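Local atomic coordinates of putative decarboxylase involved in desferrioxamine biosynthesis (Erwinia amylovora, PDB entry 5O5C), a protein that probably decarboxylates lysine with the help of pyridoxal 5'-phosphate, as the lysine decarboxylase of desferrioxamine siderophore biosynthesis. Residues Q172-M176 with K375-T379; R155-P159 with I318-V324; L179-S184 with H348-V352. Residues are numbered along the deposited sequence.

Contact 1 of 3, residues Q172-M176 with K375-T379. With PLP (pyridoxal-5'-phosphate), chain G.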
ATOM      1  N   GLN B 172      -6.328   0.116  -5.273  1.00 17.24           N
ATOM      2  CA  GLN B 172      -6.696  -1.059  -4.491  1.00 18.27           C
ATOM      3  C   GLN B 172      -8.152  -0.961  -4.010  1.00 18.58           C
ATOM      4  O   GLN B 172      -8.851  -1.952  -3.960  1.00 15.85           O
ATOM      5  CB  GLN B 172      -5.748  -1.215  -3.299  1.00 20.39           C
ATOM      6  CG  GLN B 172      -5.986  -2.382  -2.396  1.00 21.40           C
ATOM      7  CD  GLN B 172      -5.182  -2.251  -1.106  1.00 23.19           C
ATOM      8  OE1 GLN B 172      -4.113  -1.743  -1.119  1.00 25.24           O
ATOM      9  NE2 GLN B 172      -5.765  -2.616   0.016  1.00 29.85           N
ATOM     10  N   SER B 173      -8.624   0.238  -3.681  1.00 18.40           N
ATOM     11  CA  SER B 173     -10.064   0.395  -3.347  1.00 19.18           C
ATOM     12  C   SER B 173     -10.994  -0.016  -4.521  1.00 20.12           C
ATOM     13  O   SER B 173     -12.016  -0.756  -4.305  1.00 19.76           O
ATOM     14  CB  SER B 173     -10.304   1.822  -2.901  1.00 18.96           C
ATOM     15  OG  SER B 173      -9.368   2.125  -1.836  1.00 19.87           O
ATOM     16  N   ASN B 174     -10.616   0.401  -5.739  1.00 18.61           N
ATOM     17  CA  ASN B 174     -11.361   0.038  -6.958  1.00 19.37           C
ATOM     18  C   ASN B 174     -11.266  -1.436  -7.230  1.00 19.97           C
ATOM     19  O   ASN B 174     -12.232  -2.020  -7.685  1.00 20.53           O
ATOM     20  CB  ASN B 174     -10.960   0.836  -8.193  1.00 19.28           C
ATOM     21  CG  ASN B 174     -11.513   2.255  -8.193  1.00 19.53           C
ATOM     22  OD1 ASN B 174     -12.444   2.578  -7.441  1.00 17.95           O
ATOM     23  ND2 ASN B 174     -10.970   3.098  -9.058  1.00 19.09           N
ATOM     24  N   LEU B 175     -10.134  -2.056  -6.905  1.00 20.21           N
ATOM     25  CA  LEU B 175     -10.049  -3.513  -7.031  1.00 19.22           C
ATOM     26  C   LEU B 175     -11.035  -4.184  -6.077  1.00 20.06           C
ATOM     27  O   LEU B 175     -11.781  -5.108  -6.495  1.00 18.79           O
ATOM     28  CB  LEU B 175      -8.645  -4.026  -6.813  1.00 19.78           C
ATOM     29  CG  LEU B 175      -8.461  -5.544  -6.715  1.00 23.02           C
ATOM     30  CD1 LEU B 175      -8.998  -6.216  -7.948  1.00 21.12           C
ATOM     31  CD2 LEU B 175      -6.982  -5.843  -6.518  1.00 24.40           C
ATOM     32  N   MET B 176     -11.102  -3.678  -4.848  1.00 18.68           N
ATOM     33  CA  MET B 176     -11.945  -4.321  -3.844  1.00 23.47           C
ATOM     34  C   MET B 176     -13.390  -4.165  -4.264  1.00 20.69           C
ATOM     35  O   MET B 176     -14.173  -5.111  -4.110  1.00 20.30           O
ATOM     36  CB  MET B 176     -11.739  -3.734  -2.441  1.00 22.91           C
ATOM     37  CG  MET B 176     -10.398  -3.988  -1.816  1.00 26.54           C
ATOM     38  SD  MET B 176     -10.464  -3.247  -0.178  1.00 26.19           S
ATOM     39  CE  MET B 176      -8.820  -3.514   0.474  1.00 36.25           C
ATOM     40  N   LYS B 375     -11.382  -7.370   6.849  1.00 26.40           N
ATOM     41  CA  LYS B 375     -11.967  -6.554   5.770  1.00 24.56           C
ATOM     42  C   LYS B 375     -10.990  -6.101   4.646  1.00 23.66           C
ATOM     43  O   LYS B 375     -11.346  -5.314   3.753  1.00 24.92           O
ATOM     44  CB  LYS B 375     -12.589  -5.274   6.361  1.00 26.74           C
ATOM     45  CG  LYS B 375     -13.461  -5.458   7.601  1.00 28.71           C
ATOM     46  CD  LYS B 375     -14.040  -4.163   8.163  1.00 27.56           C
ATOM     47  CE  LYS B 375     -13.006  -3.272   8.802  1.00 25.79           C
ATOM     48  NZ  LYS B 375     -13.560  -2.107   9.515  1.00 22.79           N
ATOM     49  N   SER B 376      -9.780  -6.600   4.675  1.00 23.28           N
ATOM     50  CA  SER B 376      -8.668  -6.060   3.885  1.00 21.69           C
ATOM     51  C   SER B 376      -8.195  -7.119   2.958  1.00 19.84           C
ATOM     52  O   SER B 376      -8.382  -8.302   3.261  1.00 21.15           O
ATOM     53  CB  SER B 376      -7.542  -5.647   4.834  1.00 20.53           C
ATOM     54  OG  SER B 376      -6.473  -4.972   4.181  1.00 20.01           O
ATOM     55  N   ILE B 377      -7.619  -6.703   1.820  1.00 20.66           N
ATOM     56  CA  ILE B 377      -6.867  -7.549   0.931  1.00 21.90           C
ATOM     57  C   ILE B 377      -5.343  -7.387   1.107  1.00 23.55           C
ATOM     58  O   ILE B 377      -4.553  -7.987   0.354  1.00 25.55           O
ATOM     59  CB  ILE B 377      -7.284  -7.436  -0.591  1.00 23.56           C
ATOM     60  CG1 ILE B 377      -7.202  -6.032  -1.098  1.00 22.40           C
ATOM     61  CG2 ILE B 377      -8.656  -8.056  -0.858  1.00 25.51           C
ATOM     62  CD1 ILE B 377      -6.688  -5.944  -2.496  1.00 23.57           C
ATOM     63  N   GLN B 378      -4.930  -6.594   2.094  1.00 23.46           N
ATOM     64  CA  GLN B 378      -3.550  -6.572   2.568  1.00 24.80           C
ATOM     65  C   GLN B 378      -3.462  -7.375   3.880  1.00 25.88           C
ATOM     66  O   GLN B 378      -4.483  -7.657   4.541  1.00 19.94           O
ATOM     67  CB  GLN B 378      -3.131  -5.119   2.857  1.00 27.43           C
ATOM     68  CG  GLN B 378      -3.160  -4.153   1.660  1.00 30.01           C
ATOM     69  CD  GLN B 378      -2.967  -2.683   2.041  1.00 31.29           C
ATOM     70  OE1 GLN B 378      -3.906  -1.979   2.346  1.00 35.34           O
ATOM     71  NE2 GLN B 378      -1.760  -2.221   1.976  1.00 37.04           N
ATOM     72  N   THR B 379      -2.228  -7.664   4.279  1.00 24.55           N
ATOM     73  CA  THR B 379      -1.946  -8.168   5.580  1.00 22.25           C
ATOM     74  C   THR B 379      -1.326  -7.061   6.461  1.00 19.23           C
ATOM     75  O   THR B 379      -2.022  -6.194   6.927  1.00 16.87           O
ATOM     76  CB  THR B 379      -1.161  -9.498   5.506  1.00 24.21           C
ATOM     77  OG1 THR B 379      -1.771 -10.402   4.558  1.00 24.67           O
ATOM     78  CG2 THR B 379      -1.209 -10.203   6.902  1.00 24.80           C
TER
HETATM   79  N1  PLP G 601       4.703 -14.497   3.288  1.00 42.59           N
HETATM   80  C2  PLP G 601       5.306 -14.785   4.471  1.00 38.66           C
HETATM   81  C2A PLP G 601       6.244 -15.946   4.608  1.00 38.46           C
HETATM   82  C3  PLP G 601       5.089 -13.929   5.643  1.00 40.19           C
HETATM   83  O3  PLP G 601       5.702 -14.244   6.820  1.00 40.99           O
HETATM   84  C4  PLP G 601       4.167 -12.776   5.483  1.00 39.52           C
HETATM   85  C4A PLP G 601       3.897 -11.853   6.613  1.00 40.13           C
HETATM   86  C5  PLP G 601       3.556 -12.570   4.135  1.00 41.78           C
HETATM   87  C6  PLP G 601       3.879 -13.448   3.096  1.00 38.77           C
HETATM   88  C5A PLP G 601       2.624 -11.396   3.888  1.00 41.75           C
HETATM   89  O4P PLP G 601       3.365 -10.172   3.946  1.00 42.46           O
HETATM   90  P   PLP G 601       2.724  -8.808   4.529  1.00 40.88           P
HETATM   91  O1P PLP G 601       3.910  -7.866   4.494  1.00 39.15           O
HETATM   92  O2P PLP G 601       1.646  -8.489   3.519  1.00 35.94           O
HETATM   93  O3P PLP G 601       2.253  -9.118   5.913  1.00 41.49           O
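Active sites shared between subunits are a hallmark of fold-type I pyridoxal phosphate enzymes, and this contact lies between two of them. Residues 172-176 belong to the helix that starts at the cofactor-binding Gly170 and Thr171, with Asn174 in one PLP pocket; at the far end of 375-379, Thr379 CB comes 3.5 Å from O3P of the other PLP, hydrogen-bonded by Thr380 of this chain and by Thr171 and His329 of the second subunit. Between the two sites, Ile377 packs on the helix: its CG1 lies 3.4 Å from Met176 CE, and its CD1 is 3.6 Å from Gln172 CG and 4.0 Å from Leu175 CD2. Beside this apolar patch, Gln172 NE2 donates to Gln378 OE1 (3.0 Å), while Gln172 OE1 is held by Ser168. Gln378 N donates to Ser376 OG (3.1 Å), an ST turn. Met176 also packs on strands 163-167 and 339-343, Leu175 reaches helix 218-225, and Ile377 touches Ile225 of the second subunit.

Contact 2 of 3, residues R155-P159 with I318-V324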
ATOM      1  N   ARG B 155     -20.301  11.230   6.571  1.00 24.82           N
ATOM      2  CA  ARG B 155     -20.301  12.317   5.611  1.00 24.54           C
ATOM      3  C   ARG B 155     -20.805  11.854   4.279  1.00 25.44           C
ATOM      4  O   ARG B 155     -21.406  12.649   3.551  1.00 23.29           O
ATOM      5  CB  ARG B 155     -18.904  12.849   5.468  1.00 30.06           C
ATOM      6  CG  ARG B 155     -18.364  13.399   6.770  1.00 34.64           C
ATOM      7  CD  ARG B 155     -18.627  14.827   6.758  1.00 34.68           C
ATOM      8  NE  ARG B 155     -18.248  15.540   7.950  1.00 34.58           N
ATOM      9  CZ  ARG B 155     -17.979  16.839   7.949  1.00 32.20           C
ATOM     10  NH1 ARG B 155     -17.996  17.535   6.817  1.00 30.49           N
ATOM     11  NH2 ARG B 155     -17.742  17.451   9.084  1.00 30.88           N
ATOM     12  N   ILE B 156     -20.554  10.583   3.939  1.00 20.23           N
ATOM     13  CA  ILE B 156     -21.088  10.020   2.696  1.00 22.15           C
ATOM     14  C   ILE B 156     -22.601   9.859   2.798  1.00 24.77           C
ATOM     15  O   ILE B 156     -23.321  10.027   1.792  1.00 18.47           O
ATOM     16  CB  ILE B 156     -20.472   8.654   2.379  1.00 21.92           C
ATOM     17  CG1 ILE B 156     -19.037   8.805   1.914  1.00 22.16           C
ATOM     18  CG2 ILE B 156     -21.249   7.881   1.316  1.00 23.74           C
ATOM     19  CD1 ILE B 156     -18.223   7.524   2.115  1.00 23.78           C
ATOM     20  N   GLY B 157     -23.055   9.492   4.003  1.00 23.96           N
ATOM     21  CA  GLY B 157     -24.470   9.242   4.258  1.00 28.24           C
ATOM     22  C   GLY B 157     -24.901   7.799   4.060  1.00 28.66           C
ATOM     23  O   GLY B 157     -26.085   7.512   3.968  1.00 30.08           O
ATOM     24  N   LEU B 158     -23.951   6.879   3.987  1.00 27.72           N
ATOM     25  CA  LEU B 158     -24.308   5.457   3.910  1.00 28.49           C
ATOM     26  C   LEU B 158     -25.115   4.983   5.154  1.00 28.21           C
ATOM     27  O   LEU B 158     -24.936   5.488   6.255  1.00 29.63           O
ATOM     28  CB  LEU B 158     -23.051   4.608   3.686  1.00 25.19           C
ATOM     29  CG  LEU B 158     -22.398   4.846   2.309  1.00 26.42           C
ATOM     30  CD1 LEU B 158     -21.114   4.065   2.111  1.00 25.03           C
ATOM     31  CD2 LEU B 158     -23.331   4.613   1.133  1.00 24.89           C
ATOM     32  N   PRO B 159     -26.000   3.994   4.982  1.00 34.65           N
ATOM     33  CA  PRO B 159     -26.870   3.639   6.108  1.00 33.85           C
ATOM     34  C   PRO B 159     -26.146   2.886   7.232  1.00 33.33           C
ATOM     35  O   PRO B 159     -24.924   2.568   7.128  1.00 29.62           O
ATOM     36  CB  PRO B 159     -27.934   2.752   5.447  1.00 36.22           C
ATOM     37  CG  PRO B 159     -27.203   2.070   4.339  1.00 38.50           C
ATOM     38  CD  PRO B 159     -26.085   2.996   3.898  1.00 36.00           C
ATOM     39  N   ILE B 318     -24.484   9.924  -3.849  1.00 27.18           N
ATOM     40  CA  ILE B 318     -23.391   9.095  -3.330  1.00 26.93           C
ATOM     41  C   ILE B 318     -23.887   8.218  -2.166  1.00 25.56           C
ATOM     42  O   ILE B 318     -23.417   7.095  -1.974  1.00 27.34           O
ATOM     43  CB  ILE B 318     -22.203   9.976  -2.859  1.00 28.41           C
ATOM     44  CG1 ILE B 318     -20.956   9.133  -2.677  1.00 28.63           C
ATOM     45  CG2 ILE B 318     -22.547  10.773  -1.572  1.00 28.58           C
ATOM     46  CD1 ILE B 318     -19.685   9.948  -2.661  1.00 29.08           C
ATOM     47  N   GLU B 319     -24.886   8.708  -1.427  1.00 26.63           N
ATOM     48  CA  GLU B 319     -25.440   7.960  -0.295  1.00 26.28           C
ATOM     49  C   GLU B 319     -26.167   6.694  -0.715  1.00 26.61           C
ATOM     50  O   GLU B 319     -26.486   5.876   0.142  1.00 25.36           O
ATOM     51  CB  GLU B 319     -26.371   8.801   0.623  1.00 28.34           C
ATOM     52  CG  GLU B 319     -27.751   9.081   0.050  1.00 26.41           C
ATOM     53  CD  GLU B 319     -27.707  10.095  -1.064  1.00 24.66           C
ATOM     54  OE1 GLU B 319     -26.675  10.807  -1.204  1.00 30.36           O
ATOM     55  OE2 GLU B 319     -28.645  10.187  -1.845  1.00 24.65           O
ATOM     56  N   LYS B 320     -26.441   6.559  -2.006  1.00 25.16           N
ATOM     57  CA  LYS B 320     -27.119   5.414  -2.565  1.00 26.25           C
ATOM     58  C   LYS B 320     -26.148   4.263  -2.973  1.00 25.45           C
ATOM     59  O   LYS B 320     -26.549   3.140  -3.083  1.00 26.11           O
ATOM     60  CB  LYS B 320     -28.005   5.869  -3.732  1.00 26.22           C
ATOM     61  CG  LYS B 320     -29.084   6.900  -3.356  1.00 27.71           C
ATOM     62  CD  LYS B 320     -29.852   7.336  -4.624  1.00 28.50           C
ATOM     63  CE  LYS B 320     -31.111   8.115  -4.298  1.00 27.54           C
ATOM     64  NZ  LYS B 320     -31.511   8.956  -5.465  1.00 29.00           N
ATOM     65  N   ALA B 321     -24.873   4.549  -3.123  1.00 26.17           N
ATOM     66  CA  ALA B 321     -23.870   3.571  -3.599  1.00 26.49           C
ATOM     67  C   ALA B 321     -23.855   2.221  -2.829  1.00 25.06           C
ATOM     68  O   ALA B 321     -24.214   2.155  -1.689  1.00 23.33           O
ATOM     69  CB  ALA B 321     -22.503   4.219  -3.537  1.00 26.54           C
ATOM     70  N   ASP B 322     -23.428   1.150  -3.479  1.00 29.58           N
ATOM     71  CA  ASP B 322     -23.121  -0.098  -2.769  1.00 28.51           C
ATOM     72  C   ASP B 322     -21.699  -0.046  -2.202  1.00 27.59           C
ATOM     73  O   ASP B 322     -21.472  -0.545  -1.054  1.00 22.98           O
ATOM     74  CB  ASP B 322     -23.354  -1.297  -3.677  1.00 31.82           C
ATOM     75  CG  ASP B 322     -24.796  -1.437  -4.031  1.00 31.98           C
ATOM     76  OD1 ASP B 322     -25.545  -1.702  -3.098  1.00 34.22           O
ATOM     77  OD2 ASP B 322     -25.174  -1.201  -5.195  1.00 35.53           O
ATOM     78  N   SER B 323     -20.779   0.567  -2.981  1.00 24.41           N
ATOM     79  CA  SER B 323     -19.419   0.970  -2.505  1.00 22.41           C
ATOM     80  C   SER B 323     -18.931   2.327  -2.934  1.00 21.51           C
ATOM     81  O   SER B 323     -19.436   2.901  -3.888  1.00 20.54           O
ATOM     82  CB  SER B 323     -18.350  -0.002  -2.975  1.00 24.15           C
ATOM     83  OG  SER B 323     -18.444  -0.210  -4.374  1.00 20.81           O
ATOM     84  N   VAL B 324     -17.907   2.811  -2.223  1.00 17.63           N
ATOM     85  CA  VAL B 324     -17.342   4.130  -2.453  1.00 18.21           C
ATOM     86  C   VAL B 324     -15.832   4.073  -2.235  1.00 18.60           C
ATOM     87  O   VAL B 324     -15.351   3.523  -1.187  1.00 18.68           O
ATOM     88  CB  VAL B 324     -17.902   5.254  -1.536  1.00 17.03           C
ATOM     89  CG1 VAL B 324     -17.367   6.615  -1.977  1.00 17.17           C
ATOM     90  CG2 VAL B 324     -19.403   5.327  -1.520  1.00 16.89           C
TER
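Where a helix stops, the end of its backbone can itself become a packing surface, and here the C-terminal end of helix 140-156 meets the turn leading into strand 323-327, part of the seven-stranded sheet of the PLP-binding domain. The closest backbone approach, 4.8 Å between Gly157 CA and Glu319 CA, is possible because Gly157 has no side chain: a CB there would sit only 3.2 Å from Glu319 CB. Its positive phi of 91° would also press a CB against the preceding carbonyl. Glu319 CB occupies the space so left, 3.5 Å from Ile156 O and 3.6 Å from Gly157 O, while its carboxylate leads away and its OE1 accepts from Gly317 N. Two larger bumps lie beside this close approach. Ile156 sets CG2 4.2 Å from both Ile318 CG1 and Val324 CG2, and its own O rests 3.5 Å from Ile318 CG2. Leu158 sends CD2 into a hollow lined by carbonyls of the 3-10 turn and of Ala321, where the backbone hydrogen bond from Ala321 N to Ile318 O closes the turn; that methyl lies 4.0 Å from Ile318 O, 3.5 Å from Glu319 O and 3.8 Å from Ala321 O. Leu158 CD1 meets Val324 CG2 at 4.2 Å. With no hydrogen bond between the segments, the join relies on van der Waals fit, branched aliphatic groups against one another and against backbone carbonyls.

Contact 3 of 3, residues L179-S184 with H348-V352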
ATOM      1  N   LEU B 179     -14.195  -6.615  -6.958  1.00 21.20           N
ATOM      2  CA  LEU B 179     -14.090  -7.916  -6.374  1.00 21.10           C
ATOM      3  C   LEU B 179     -15.426  -8.269  -5.661  1.00 20.39           C
ATOM      4  O   LEU B 179     -16.014  -9.326  -5.930  1.00 15.66           O
ATOM      5  CB  LEU B 179     -12.903  -7.995  -5.439  1.00 22.31           C
ATOM      6  CG  LEU B 179     -12.683  -9.254  -4.577  1.00 24.60           C
ATOM      7  CD1 LEU B 179     -12.629 -10.571  -5.314  1.00 25.23           C
ATOM      8  CD2 LEU B 179     -11.397  -9.016  -3.793  1.00 26.78           C
ATOM      9  N   LEU B 180     -15.876  -7.353  -4.806  1.00 19.03           N
ATOM     10  CA  LEU B 180     -17.133  -7.474  -4.120  1.00 20.82           C
ATOM     11  C   LEU B 180     -18.294  -7.536  -5.108  1.00 20.84           C
ATOM     12  O   LEU B 180     -19.142  -8.381  -4.952  1.00 21.50           O
ATOM     13  CB  LEU B 180     -17.355  -6.371  -3.094  1.00 21.13           C
ATOM     14  CG  LEU B 180     -16.796  -6.651  -1.710  1.00 22.34           C
ATOM     15  CD1 LEU B 180     -15.326  -6.986  -1.770  1.00 25.36           C
ATOM     16  CD2 LEU B 180     -16.992  -5.503  -0.741  1.00 22.84           C
ATOM     17  N   ALA B 181     -18.314  -6.688  -6.133  1.00 24.18           N
ATOM     18  CA  ALA B 181     -19.416  -6.733  -7.132  1.00 21.90           C
ATOM     19  C   ALA B 181     -19.459  -8.067  -7.782  1.00 20.20           C
ATOM     20  O   ALA B 181     -20.506  -8.643  -7.861  1.00 25.12           O
ATOM     21  CB  ALA B 181     -19.276  -5.659  -8.199  1.00 21.18           C
ATOM     22  N   ARG B 182     -18.331  -8.524  -8.300  1.00 23.42           N
ATOM     23  CA  ARG B 182     -18.165  -9.859  -8.842  1.00 24.28           C
ATOM     24  C   ARG B 182     -18.636 -10.932  -7.868  1.00 25.77           C
ATOM     25  O   ARG B 182     -19.542 -11.710  -8.224  1.00 24.95           O
ATOM     26  CB  ARG B 182     -16.704 -10.142  -9.213  1.00 27.27           C
ATOM     27  CG  ARG B 182     -16.470 -11.454  -9.936  1.00 27.52           C
ATOM     28  CD  ARG B 182     -15.000 -11.821  -9.964  1.00 32.95           C
ATOM     29  NE  ARG B 182     -14.571 -12.272  -8.628  1.00 35.78           N
ATOM     30  CZ  ARG B 182     -13.364 -12.703  -8.306  1.00 36.78           C
ATOM     31  NH1 ARG B 182     -12.382 -12.786  -9.203  1.00 42.28           N
ATOM     32  NH2 ARG B 182     -13.133 -13.076  -7.061  1.00 38.69           N
ATOM     33  N   ASP B 183     -18.017 -11.011  -6.679  1.00 23.56           N
ATOM     34  CA  ASP B 183     -18.394 -12.063  -5.722  1.00 25.33           C
ATOM     35  C   ASP B 183     -19.786 -11.985  -5.163  1.00 23.76           C
ATOM     36  O   ASP B 183     -20.450 -13.004  -5.077  1.00 25.75           O
ATOM     37  CB  ASP B 183     -17.401 -12.233  -4.581  1.00 26.49           C
ATOM     38  CG  ASP B 183     -16.058 -12.762  -5.048  1.00 25.17           C
ATOM     39  OD1 ASP B 183     -15.802 -12.821  -6.252  1.00 27.63           O
ATOM     40  OD2 ASP B 183     -15.255 -13.093  -4.189  1.00 26.50           O
ATOM     41  N   SER B 184     -20.278 -10.805  -4.825  1.00 27.18           N
ATOM     42  CA  SER B 184     -21.696 -10.714  -4.362  1.00 26.66           C
ATOM     43  C   SER B 184     -22.734 -11.145  -5.403  1.00 27.14           C
ATOM     44  O   SER B 184     -23.801 -11.710  -5.051  1.00 27.99           O
ATOM     45  CB  SER B 184     -22.038  -9.323  -3.943  1.00 28.88           C
ATOM     46  OG  SER B 184     -22.109  -8.517  -5.112  1.00 33.00           O
ATOM     47  N   HIS B 348     -20.631  -7.824   2.792  1.00 25.16           N
ATOM     48  CA  HIS B 348     -20.018  -8.113   1.510  1.00 25.79           C
ATOM     49  C   HIS B 348     -18.511  -8.233   1.670  1.00 27.33           C
ATOM     50  O   HIS B 348     -17.889  -8.971   0.900  1.00 31.21           O
ATOM     51  CB  HIS B 348     -20.341  -7.095   0.420  1.00 26.40           C
ATOM     52  CG  HIS B 348     -21.777  -7.044   0.032  1.00 25.14           C
ATOM     53  ND1 HIS B 348     -22.470  -5.856  -0.023  1.00 22.92           N
ATOM     54  CD2 HIS B 348     -22.653  -8.014  -0.356  1.00 24.35           C
ATOM     55  CE1 HIS B 348     -23.707  -6.089  -0.402  1.00 22.09           C
ATOM     56  NE2 HIS B 348     -23.857  -7.394  -0.578  1.00 23.26           N
ATOM     57  N   LEU B 349     -17.942  -7.537   2.667  1.00 26.75           N
ATOM     58  CA  LEU B 349     -16.535  -7.623   2.999  1.00 27.48           C
ATOM     59  C   LEU B 349     -16.160  -9.048   3.376  1.00 27.22           C
ATOM     60  O   LEU B 349     -14.993  -9.441   3.220  1.00 20.76           O
ATOM     61  CB  LEU B 349     -16.111  -6.593   4.090  1.00 28.25           C
ATOM     62  CG  LEU B 349     -16.104  -5.089   3.607  1.00 26.46           C
ATOM     63  CD1 LEU B 349     -16.103  -4.101   4.737  1.00 27.80           C
ATOM     64  CD2 LEU B 349     -14.949  -4.746   2.690  1.00 26.85           C
ATOM     65  N   SER B 350     -17.139  -9.858   3.811  1.00 29.24           N
ATOM     66  CA  SER B 350     -16.847 -11.274   4.070  1.00 28.79           C
ATOM     67  C   SER B 350     -16.143 -11.927   2.855  1.00 29.09           C
ATOM     68  O   SER B 350     -15.246 -12.767   3.044  1.00 28.39           O
ATOM     69  CB  SER B 350     -18.080 -12.058   4.586  1.00 28.74           C
ATOM     70  OG  SER B 350     -18.846 -12.690   3.563  1.00 30.39           O
ATOM     71  N   HIS B 351     -16.455 -11.523   1.620  1.00 25.44           N
ATOM     72  CA  HIS B 351     -15.731 -12.152   0.480  1.00 30.77           C
ATOM     73  C   HIS B 351     -14.181 -12.020   0.567  1.00 32.22           C
ATOM     74  O   HIS B 351     -13.473 -12.796  -0.005  1.00 25.48           O
ATOM     75  CB  HIS B 351     -16.286 -11.728  -0.900  1.00 29.31           C
ATOM     76  CG  HIS B 351     -17.723 -12.110  -1.094  1.00 29.54           C
ATOM     77  ND1 HIS B 351     -18.111 -13.394  -1.402  1.00 28.08           N
ATOM     78  CD2 HIS B 351     -18.867 -11.395  -0.942  1.00 27.83           C
ATOM     79  CE1 HIS B 351     -19.434 -13.456  -1.415  1.00 27.55           C
ATOM     80  NE2 HIS B 351     -19.914 -12.256  -1.139  1.00 28.06           N
ATOM     81  N   VAL B 352     -13.661 -11.041   1.297  1.00 37.34           N
ATOM     82  CA  VAL B 352     -12.218 -10.862   1.386  1.00 38.95           C
ATOM     83  C   VAL B 352     -11.516 -11.606   2.556  1.00 44.65           C
ATOM     84  O   VAL B 352     -10.295 -11.791   2.502  1.00 40.69           O
ATOM     85  CB  VAL B 352     -11.910  -9.366   1.368  1.00 40.77           C
ATOM     86  CG1 VAL B 352     -10.467  -9.104   1.687  1.00 43.60           C
ATOM     87  CG2 VAL B 352     -12.248  -8.781  -0.007  1.00 38.86           C
TER
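This is a side-chain packing contact between helix 170-189 and the short 3-10 turn that follows strand 339-343, a buried join in the large PLP-binding domain, beside the second subunit and with the side chain of Val352 about 12 Å from a bound PLP. The closest backbone approach is at Leu180 and His348, whose CA atoms are 6.4 Å apart. Leu180 makes most of the apolar contacts: CG lies 3.7 Å from His348 O, CD2 is 4.1 Å from Leu349 CD2, and CD1 is 4.0 Å from Val352 CG2. Leu179 CD2 joins from the neighbouring position, 3.9 Å from the same Val352 CG2. One turn further along the helix the partners become polar residues, yet they pack through carbon: Asp183 CB makes a CH-pi contact over one face of the His351 ring, 3.7 Å from its centroid, and Ser184 CB lies 3.9 Å from His348 CD2. Trp294 of strand 294-299 touches both Leu180 and His348. The carboxylate of Asp183 is engaged within its own helix, with OD1 2.7 Å from Arg182 NE in a salt bridge, and Arg182 also binds backbone carbonyls of the second subunit. The interface thus has no hydrogen bond between its segments and depends on aliphatic and ring packing.

In the fold
Starting from the N terminus, the chain first lays down 155-159 at the end of helix 140-156, then passes through strand 163-167 into helix 170-189, which supplies 172-176 and 179-184. Contact 2 closes the first loop when the chain reaches 318-324, after it has built much of the seven-stranded sheet. Strand 339-343 follows, and 348-352 closes contact 3; last, 375-379 closes contact 1 around it. Contact 3 is thus nested inside contact 1, whereas contact 2 crosses both. Contacts 1 and 3 touch chiefly through Val352, whose CG1 is 3.3 Å from Ile377 CG2, and both adjoin the second subunit. Contact 2 ties a helix end to the sheet.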